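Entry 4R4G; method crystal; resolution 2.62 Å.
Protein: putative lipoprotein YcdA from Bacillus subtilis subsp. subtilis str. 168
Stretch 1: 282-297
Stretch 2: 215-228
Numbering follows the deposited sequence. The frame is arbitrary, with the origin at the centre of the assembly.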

# COMPACT_ATOMS: atom_id res chain seq x y z
N GLU A 282 -0.35 24.61 -22.90
CA GLU A 282 -1.69 24.85 -22.37
C GLU A 282 -2.01 23.88 -21.23
O GLU A 282 -2.65 24.29 -20.26
CB GLU A 282 -2.75 24.77 -23.47
CG GLU A 282 -2.75 25.95 -24.41
CD GLU A 282 -2.85 27.34 -23.79
OE1 GLU A 282 -3.74 27.57 -22.94
OE2 GLU A 282 -2.04 28.21 -24.20
N PHE A 283 -1.57 22.61 -21.33
CA PHE A 283 -1.75 21.62 -20.26
C PHE A 283 -1.05 22.08 -18.98
O PHE A 283 -1.63 22.01 -17.91
CB PHE A 283 -1.21 20.24 -20.69
CG PHE A 283 -1.53 19.14 -19.70
CD1 PHE A 283 -0.74 18.93 -18.57
CD2 PHE A 283 -2.67 18.35 -19.86
CE1 PHE A 283 -1.06 17.96 -17.64
CE2 PHE A 283 -2.97 17.35 -18.93
CZ PHE A 283 -2.16 17.16 -17.83
N LYS A 284 0.20 22.55 -19.10
CA LYS A 284 1.02 23.09 -18.02
C LYS A 284 0.34 24.29 -17.31
O LYS A 284 0.74 24.63 -16.21
CB LYS A 284 2.39 23.56 -18.57
CG LYS A 284 3.46 22.47 -18.77
CD LYS A 284 4.65 23.10 -19.53
CE LYS A 284 5.66 22.12 -20.08
NZ LYS A 284 6.68 22.81 -20.92
N LYS A 285 -0.67 24.92 -17.95
CA LYS A 285 -1.43 26.05 -17.41
C LYS A 285 -2.62 25.62 -16.52
O LYS A 285 -3.20 26.47 -15.85
CB LYS A 285 -2.01 26.88 -18.54
CG LYS A 285 -1.02 27.71 -19.32
CD LYS A 285 -1.79 28.69 -20.17
CE LYS A 285 -0.97 29.22 -21.28
NZ LYS A 285 -1.79 30.06 -22.18
N LEU A 286 -3.02 24.32 -16.57
CA LEU A 286 -4.18 23.84 -15.85
C LEU A 286 -3.89 23.57 -14.38
O LEU A 286 -2.80 23.12 -14.03
CB LEU A 286 -4.73 22.55 -16.47
CG LEU A 286 -4.91 22.40 -17.95
CD1 LEU A 286 -4.95 20.93 -18.31
CD2 LEU A 286 -6.15 23.10 -18.44
N GLY A 287 -4.90 23.75 -13.55
CA GLY A 287 -4.79 23.49 -12.12
C GLY A 287 -5.46 22.21 -11.65
O GLY A 287 -6.16 21.56 -12.44
N PRO A 288 -5.31 21.83 -10.38
CA PRO A 288 -5.98 20.62 -9.90
C PRO A 288 -7.50 20.77 -9.85
O PRO A 288 -8.03 21.89 -9.77
CB PRO A 288 -5.43 20.42 -8.49
CG PRO A 288 -4.33 21.38 -8.33
CD PRO A 288 -4.56 22.48 -9.29
N ALA A 289 -8.19 19.62 -9.93
CA ALA A 289 -9.63 19.54 -9.84
C ALA A 289 -10.05 19.60 -8.37
O ALA A 289 -9.22 19.32 -7.49
CB ALA A 289 -10.11 18.25 -10.49
N SER A 290 -11.30 19.99 -8.11
CA SER A 290 -11.88 20.08 -6.76
C SER A 290 -11.87 18.70 -6.07
O SER A 290 -11.36 18.55 -4.95
CB SER A 290 -13.31 20.63 -6.84
OG SER A 290 -13.95 20.24 -8.04
N SER A 291 -12.38 17.68 -6.81
CA SER A 291 -12.53 16.27 -6.44
C SER A 291 -11.20 15.51 -6.31
O SER A 291 -10.13 15.99 -6.68
CB SER A 291 -13.39 15.56 -7.48
OG SER A 291 -12.86 15.68 -8.79
N GLU A 292 -11.32 14.30 -5.76
CA GLU A 292 -10.28 13.29 -5.56
C GLU A 292 -10.85 11.95 -5.97
O GLU A 292 -12.06 11.75 -5.92
CB GLU A 292 -9.84 13.23 -4.09
CG GLU A 292 -8.79 14.26 -3.69
CD GLU A 292 -8.16 14.06 -2.32
OE1 GLU A 292 -8.87 13.63 -1.38
OE2 GLU A 292 -6.95 14.34 -2.19
N LYS A 293 -9.99 11.03 -6.39
CA LYS A 293 -10.40 9.68 -6.75
C LYS A 293 -9.48 8.74 -6.01
O LYS A 293 -8.28 8.97 -5.93
CB LYS A 293 -10.37 9.45 -8.27
CG LYS A 293 -11.22 8.26 -8.74
CD LYS A 293 -11.55 8.37 -10.24
CE LYS A 293 -12.53 7.33 -10.73
NZ LYS A 293 -13.11 7.72 -12.05
N THR A 294 -10.06 7.73 -5.39
CA THR A 294 -9.27 6.76 -4.65
C THR A 294 -9.23 5.47 -5.47
O THR A 294 -10.27 4.98 -5.91
CB THR A 294 -9.83 6.59 -3.25
OG1 THR A 294 -10.04 7.89 -2.69
CG2 THR A 294 -8.89 5.82 -2.37
N VAL A 295 -8.03 4.98 -5.75
CA VAL A 295 -7.85 3.78 -6.56
C VAL A 295 -7.10 2.77 -5.74
O VAL A 295 -6.11 3.13 -5.11
CB VAL A 295 -7.13 4.07 -7.91
CG1 VAL A 295 -6.90 2.79 -8.72
CG2 VAL A 295 -7.91 5.07 -8.74
N GLU A 296 -7.55 1.53 -5.73
CA GLU A 296 -6.84 0.47 -5.03
C GLU A 296 -5.93 -0.18 -6.03
O GLU A 296 -6.34 -0.45 -7.16
CB GLU A 296 -7.78 -0.53 -4.35
CG GLU A 296 -8.34 -0.02 -3.04
CD GLU A 296 -9.12 -1.02 -2.20
OE1 GLU A 296 -9.97 -1.74 -2.77
OE2 GLU A 296 -8.90 -1.05 -0.97
N VAL A 297 -4.67 -0.35 -5.65
CA VAL A 297 -3.63 -0.88 -6.52
C VAL A 297 -2.91 -1.99 -5.77
O VAL A 297 -2.55 -1.81 -4.61
CB VAL A 297 -2.68 0.29 -6.95
CG1 VAL A 297 -1.29 -0.20 -7.35
CG2 VAL A 297 -3.30 1.13 -8.06
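Stretch 2 215-228: GLSKNSSIQAKTTS

Stretch 2 opens in helical conformation, with phi/psi of -63/-49 at Gly215 and -65/-38 at Leu216, and runs as a strand from Ser221 to Ser228. It lies on stretch 1 in the same sequence order: among the nearest CA pairs, Gly215 CA is 4.5 Å from Lys284 CA, Asn219 CA is 5.4 Å from Gly287 CA, and Thr227 CA is 9.1 Å from Glu296 CA, so the two chains progress together while the gap widens. The contact is modest, 361 Å² summed over both sides, and contains no cross-stretch hydrogen bond.

At Gly215 the absence of a side chain leaves room for the Phe283 ring. Gly215 CA is 4.1 Å from Phe283 CE1, near the plane of the ring at its edge, and an ideal CB on Gly215 would fall 2.7 Å from Phe283 CD1, a clash. Leu216 also meets the edge of this ring: its CA-to-CB bond points sideways, but the m, t rotamer brings Leu216 CD2 to 4.0 Å from Phe283 CZ, an apolar contact. Ser217 and Lys218 make no contact with stretch 1.

Asn219 has the largest covered area, 88 Å². Asn219 N donates a hydrogen bond to Gly215 O at 2.7 Å, while its CA-to-CB bond points toward stretch 1 and its amide reaches the type I beta turn from Phe283 to Leu286. Asn219 ND2 lies 2.9 Å from Leu286 O, at an angle too poor for a hydrogen bond, and the same ND2 is 3.5 Å from Lys284 O. On the backbone side, Asn219 O approaches Pro288 CG at 3.2 Å.

Ser220 OG donates a hydrogen bond within its own stretch, to Leu216 O at 2.8 Å. Along the strand, contact is sparse and made by side-chain ends: Gln223 OE1 stands 4.2 Å from Glu292 OE2, and Thr227 OG1 4.2 Å from Glu296 OE2. Neither pair is a hydrogen bond; in the first, both atoms are acceptors as modelled, and in the second, the separation is too long.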

# COMPACT_ATOMS: atom_id res chain seq x y z
N GLY A 215 3.25 19.02 -15.97
CA GLY A 215 1.98 19.50 -15.44
C GLY A 215 1.52 18.68 -14.25
O GLY A 215 1.19 19.24 -13.21
N LEU A 216 1.54 17.34 -14.38
CA LEU A 216 1.13 16.44 -13.31
C LEU A 216 2.05 16.55 -12.12
O LEU A 216 1.56 16.56 -11.00
CB LEU A 216 1.02 14.99 -13.78
CG LEU A 216 0.03 14.68 -14.92
CD1 LEU A 216 0.06 13.21 -15.28
CD2 LEU A 216 -1.40 15.05 -14.57
N SER A 217 3.36 16.70 -12.33
CA SER A 217 4.34 16.80 -11.24
C SER A 217 4.06 17.96 -10.32
O SER A 217 4.33 17.87 -9.12
CB SER A 217 5.77 16.91 -11.79
OG SER A 217 6.10 18.24 -12.16
N LYS A 218 3.50 19.04 -10.86
CA LYS A 218 3.22 20.29 -10.15
C LYS A 218 1.75 20.49 -9.76
O LYS A 218 1.48 20.97 -8.66
CB LYS A 218 3.66 21.47 -11.04
CG LYS A 218 5.16 21.68 -11.07
CD LYS A 218 5.65 22.44 -12.31
CE LYS A 218 5.64 23.95 -12.19
NZ LYS A 218 6.02 24.60 -13.48
N ASN A 219 0.82 20.20 -10.66
CA ASN A 219 -0.60 20.51 -10.49
C ASN A 219 -1.48 19.29 -10.16
O ASN A 219 -2.70 19.36 -10.28
CB ASN A 219 -1.12 21.21 -11.75
CG ASN A 219 -0.17 22.26 -12.29
OD1 ASN A 219 0.48 22.99 -11.53
ND2 ASN A 219 -0.05 22.32 -13.64
N SER A 220 -0.87 18.18 -9.73
CA SER A 220 -1.62 16.99 -9.33
C SER A 220 -0.93 16.39 -8.14
O SER A 220 0.27 16.62 -7.92
CB SER A 220 -1.78 16.00 -10.48
OG SER A 220 -0.75 15.04 -10.48
N SER A 221 -1.71 15.66 -7.35
CA SER A 221 -1.19 15.06 -6.13
C SER A 221 -1.64 13.62 -5.95
O SER A 221 -2.72 13.24 -6.41
CB SER A 221 -1.65 15.87 -4.92
OG SER A 221 -0.90 15.51 -3.78
N ILE A 222 -0.81 12.84 -5.27
CA ILE A 222 -1.10 11.47 -4.88
C ILE A 222 -0.77 11.29 -3.39
O ILE A 222 0.32 11.63 -2.93
CB ILE A 222 -0.41 10.40 -5.76
CG1 ILE A 222 -0.72 8.99 -5.22
CG2 ILE A 222 1.12 10.64 -5.89
CD1 ILE A 222 -0.48 7.81 -6.15
N GLN A 223 -1.73 10.76 -2.65
CA GLN A 223 -1.55 10.34 -1.27
C GLN A 223 -1.66 8.83 -1.33
O GLN A 223 -2.69 8.32 -1.77
CB GLN A 223 -2.59 10.96 -0.33
CG GLN A 223 -2.31 12.41 0.09
CD GLN A 223 -3.27 12.85 1.17
OE1 GLN A 223 -4.28 13.52 0.90
NE2 GLN A 223 -3.01 12.46 2.42
N ALA A 224 -0.56 8.12 -1.01
CA ALA A 224 -0.55 6.65 -1.08
C ALA A 224 -0.45 6.00 0.31
O ALA A 224 0.46 6.30 1.10
CB ALA A 224 0.61 6.18 -1.95
N LYS A 225 -1.39 5.11 0.62
CA LYS A 225 -1.39 4.40 1.89
C LYS A 225 -1.58 2.93 1.68
O LYS A 225 -2.54 2.55 1.02
CB LYS A 225 -2.49 4.92 2.83
CG LYS A 225 -2.33 4.37 4.24
CD LYS A 225 -3.55 4.47 5.12
CE LYS A 225 -3.27 3.64 6.36
NZ LYS A 225 -4.29 3.79 7.43
N THR A 226 -0.70 2.10 2.24
CA THR A 226 -0.88 0.64 2.25
C THR A 226 -2.01 0.33 3.25
O THR A 226 -1.91 0.72 4.43
CB THR A 226 0.41 -0.08 2.61
OG1 THR A 226 1.44 0.38 1.74
CG2 THR A 226 0.27 -1.57 2.49
N THR A 227 -3.10 -0.29 2.77
CA THR A 227 -4.25 -0.58 3.60
C THR A 227 -4.25 -2.05 4.11
O THR A 227 -4.79 -2.31 5.19
CB THR A 227 -5.53 -0.19 2.87
OG1 THR A 227 -5.60 -0.83 1.59
CG2 THR A 227 -5.65 1.31 2.71
N SER A 228 -3.63 -2.98 3.36
CA SER A 228 -3.54 -4.39 3.76
C SER A 228 -2.37 -5.09 3.11
O SER A 228 -2.04 -4.79 1.97
CB SER A 228 -4.81 -5.15 3.42
OG SER A 228 -5.23 -4.93 2.08